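Local coordinates for protein (S)-ureidoglycine--glyoxylate transaminase (Bacillus subtilis, PDB 3ISL) that transfers the amino group of (S)-ureidoglycine to glyoxylate, yielding oxalurate and glycine in purine catabolism, with pyridoxal 5'-phosphate as cofactor, at residues Ala173-Gly178 / Thr196-Ser201. Numbering follows the deposited sequence.
Sequences AVATIG and TQKCLS. With PLP (pyridoxal-5'-phosphate), chain C.
Lys-198 runs past Val-174 and Ala-175 to reach the pyridoxal phosphate: its CD lies 3.9 Å from Ala-175 CA, and Val-174 CG1 approaches the same methylene. The chain is extended beyond CG, with CD anti to CA (chi2 -177°), which carries the lysine out toward the cofactor. The covalent evidence is the 1.3 Å separation of Lys-198 NZ and PLP C4A, as expected for the C=N of an internal aldimine.

Van der Waals contact supports the cofactor. Val-174 lies over one face of the pyridine ring, CG1 being 3.8 Å from PLP C5 and CB facing the N1 and C2 side, while Ala-175 CB comes to 3.8 Å from PLP O3.

Polar contact is carried by Gln-197, whose NE2 donates to PLP O3P at 2.6 Å with an N-H...O angle of 157°. Ser-71 and Arg-72 of the same chain, and Thr-267 of the second subunit, also bond to the cofactor.

No hydrogen bond joins the two segments directly; farther from the ring they meet by packing alone. Cys-199 CB abuts Ile-177 O at 3.2 Å, and Leu-200 CG meets Ile-177 CG2 at 4.1 Å. Arg-291 bridges the segments, bonding to the carbonyl oxygens of Gly-178 and Cys-199.

Within this class-V aminotransferase, the two loops thus hold the cofactor at a ring face, at its phosphate and at the imine carbon C4A, consistent with a resting enzyme awaiting transaldimination by the amino donor.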
ATOM      1  N   ALA A 173       4.668 -15.776   6.856  1.00 25.03           N
ATOM      2  CA  ALA A 173       5.591 -15.514   7.976  1.00 22.26           C
ATOM      3  C   ALA A 173       5.418 -14.054   8.482  1.00 22.67           C
ATOM      4  O   ALA A 173       6.358 -13.430   8.927  1.00 22.20           O
ATOM      5  CB  ALA A 173       7.070 -15.834   7.594  1.00 21.11           C
ATOM      6  N   VAL A 174       4.215 -13.512   8.395  1.00 22.37           N
ATOM      7  CA  VAL A 174       4.007 -12.085   8.610  1.00 23.87           C
ATOM      8  C   VAL A 174       4.350 -11.696  10.076  1.00 23.47           C
ATOM      9  O   VAL A 174       4.922 -10.654  10.328  1.00 22.97           O
ATOM     10  CB  VAL A 174       2.550 -11.679   8.227  1.00 24.63           C
ATOM     11  CG1 VAL A 174       2.113 -10.456   8.987  1.00 25.75           C
ATOM     12  CG2 VAL A 174       2.367 -11.509   6.685  1.00 23.42           C
ATOM     13  N   ALA A 175       3.948 -12.540  11.026  1.00 25.05           N
ATOM     14  CA  ALA A 175       4.135 -12.256  12.424  1.00 25.23           C
ATOM     15  C   ALA A 175       5.474 -12.704  12.941  1.00 24.65           C
ATOM     16  O   ALA A 175       5.790 -12.399  14.076  1.00 26.54           O
ATOM     17  CB  ALA A 175       3.063 -12.974  13.257  1.00 25.11           C
ATOM     18  N   THR A 176       6.161 -13.570  12.219  1.00 23.36           N
ATOM     19  CA  THR A 176       7.420 -14.159  12.733  1.00 23.81           C
ATOM     20  C   THR A 176       8.656 -13.510  12.083  1.00 22.92           C
ATOM     21  O   THR A 176       9.703 -13.445  12.699  1.00 24.08           O
ATOM     22  CB  THR A 176       7.499 -15.683  12.538  1.00 21.87           C
ATOM     23  OG1 THR A 176       7.265 -15.932  11.168  1.00 22.11           O
ATOM     24  CG2 THR A 176       6.391 -16.361  13.342  1.00 24.20           C
ATOM     25  N   ILE A 177       8.532 -12.998  10.858  1.00 22.15           N
ATOM     26  CA  ILE A 177       9.764 -12.563  10.200  1.00 20.68           C
ATOM     27  C   ILE A 177      10.442 -11.436  11.016  1.00 22.32           C
ATOM     28  O   ILE A 177       9.765 -10.457  11.455  1.00 21.95           O
ATOM     29  CB  ILE A 177       9.464 -12.052   8.745  1.00 21.88           C
ATOM     30  CG1 ILE A 177      10.761 -11.986   7.857  1.00 18.47           C
ATOM     31  CG2 ILE A 177       8.621 -10.664   8.748  1.00 18.64           C
ATOM     32  CD1 ILE A 177      11.626 -13.317   7.813  1.00 16.34           C
ATOM     33  N   GLY A 178      11.777 -11.544  11.202  1.00 21.12           N
ATOM     34  CA  GLY A 178      12.572 -10.584  11.987  1.00 22.13           C
ATOM     35  C   GLY A 178      12.463 -10.709  13.523  1.00 21.82           C
ATOM     36  O   GLY A 178      13.105  -9.959  14.264  1.00 22.51           O
ATOM     37  N   THR A 196       5.480  -5.723   7.609  1.00 21.15           N
ATOM     38  CA  THR A 196       6.437  -4.752   8.131  1.00 21.84           C
ATOM     39  C   THR A 196       6.164  -4.294   9.573  1.00 21.16           C
ATOM     40  O   THR A 196       7.116  -3.940  10.286  1.00 20.57           O
ATOM     41  CB  THR A 196       6.422  -3.482   7.243  1.00 23.31           C
ATOM     42  OG1 THR A 196       5.067  -3.198   6.857  1.00 22.87           O
ATOM     43  CG2 THR A 196       7.193  -3.730   5.971  1.00 27.79           C
ATOM     44  N   GLN A 197       4.900  -4.275  10.005  1.00 20.54           N
ATOM     45  CA  GLN A 197       4.500  -3.530  11.185  1.00 21.91           C
ATOM     46  C   GLN A 197       4.571  -4.382  12.449  1.00 23.21           C
ATOM     47  O   GLN A 197       4.099  -3.942  13.534  1.00 23.66           O
ATOM     48  CB  GLN A 197       3.079  -2.953  11.028  1.00 24.22           C
ATOM     49  CG  GLN A 197       1.928  -4.104  11.128  1.00 25.86           C
ATOM     50  CD  GLN A 197       1.574  -4.746   9.767  1.00 27.85           C
ATOM     51  OE1 GLN A 197       2.316  -4.596   8.794  1.00 25.74           O
ATOM     52  NE2 GLN A 197       0.432  -5.434   9.701  1.00 25.35           N
ATOM     53  N   LYS A 198       5.110  -5.596  12.296  1.00 22.28           N
ATOM     54  CA  LYS A 198       5.294  -6.575  13.374  1.00 21.93           C
ATOM     55  C   LYS A 198       6.753  -6.642  13.816  1.00 21.74           C
ATOM     56  O   LYS A 198       7.285  -5.622  14.167  1.00 21.29           O
ATOM     57  CB  LYS A 198       4.643  -7.913  13.034  1.00 21.69           C
ATOM     58  CG  LYS A 198       3.043  -7.689  12.991  1.00 23.84           C
ATOM     59  CD  LYS A 198       2.164  -8.946  12.721  1.00 26.80           C
ATOM     60  CE  LYS A 198       0.782  -8.473  12.294  1.00 27.95           C
ATOM     61  NZ  LYS A 198      -0.342  -9.382  12.431  1.00 40.07           N
ATOM     62  N   CYS A 199       7.409  -7.791  13.815  1.00 19.79           N
ATOM     63  CA  CYS A 199       8.757  -7.793  14.311  1.00 21.39           C
ATOM     64  C   CYS A 199       9.783  -6.869  13.627  1.00 23.09           C
ATOM     65  O   CYS A 199      10.879  -6.644  14.191  1.00 23.17           O
ATOM     66  CB  CYS A 199       9.252  -9.235  14.341  1.00 20.12           C
ATOM     67  SG  CYS A 199       8.207 -10.174  15.421  1.00 23.33           S
ATOM     68  N   LEU A 200       9.482  -6.441  12.398  1.00 20.65           N
ATOM     69  CA  LEU A 200      10.296  -5.479  11.640  1.00 22.65           C
ATOM     70  C   LEU A 200      10.159  -3.996  12.091  1.00 22.34           C
ATOM     71  O   LEU A 200      11.028  -3.172  11.832  1.00 22.61           O
ATOM     72  CB  LEU A 200      10.023  -5.606  10.088  1.00 21.49           C
ATOM     73  CG  LEU A 200      10.374  -7.026   9.519  1.00 21.27           C
ATOM     74  CD1 LEU A 200      10.220  -6.893   7.997  1.00 22.22           C
ATOM     75  CD2 LEU A 200      11.829  -7.515   9.902  1.00 20.61           C
ATOM     76  N   SER A 201       9.080  -3.675  12.795  1.00 23.48           N
ATOM     77  CA  SER A 201       8.867  -2.309  13.305  1.00 22.30           C
ATOM     78  C   SER A 201       9.034  -1.283  12.178  1.00 21.36           C
ATOM     79  O   SER A 201       9.717  -0.254  12.323  1.00 19.00           O
ATOM     80  CB  SER A 201       9.838  -2.008  14.476  1.00 22.12           C
ATOM     81  OG  SER A 201       9.310  -2.641  15.618  1.00 24.77           O
TER
HETATM   82  N1  PLP C 419      -1.064 -12.788   8.661  1.00 48.01           N
HETATM   83  C2  PLP C 419      -0.689 -12.960  10.074  1.00 54.08           C
HETATM   84  C2A PLP C 419      -0.169 -14.144  10.634  1.00 53.92           C
HETATM   85  C3  PLP C 419      -0.837 -11.926  11.007  1.00 55.09           C
HETATM   86  O3  PLP C 419      -0.480 -12.083  12.322  1.00 59.85           O
HETATM   87  C4  PLP C 419      -1.316 -10.684  10.657  1.00 54.47           C
HETATM   88  C4A PLP C 419      -1.436  -9.556  11.755  1.00 50.93           C
HETATM   89  C5  PLP C 419      -1.671 -10.471   9.331  1.00 55.92           C
HETATM   90  C6  PLP C 419      -1.573 -11.487   8.327  1.00 57.10           C
HETATM   91  C5A PLP C 419      -2.238  -9.128   9.010  1.00 55.45           C
HETATM   92  O4P PLP C 419      -1.556  -8.556   7.995  1.00 57.94           O
HETATM   93  P   PLP C 419      -2.081  -7.098   7.686  1.00 55.59           P
HETATM   94  O1P PLP C 419      -3.060  -6.597   8.741  1.00 48.93           O
HETATM   95  O2P PLP C 419      -2.664  -7.318   6.145  1.00 47.17           O
HETATM   96  O3P PLP C 419      -0.757  -6.075   7.529  1.00 53.58           O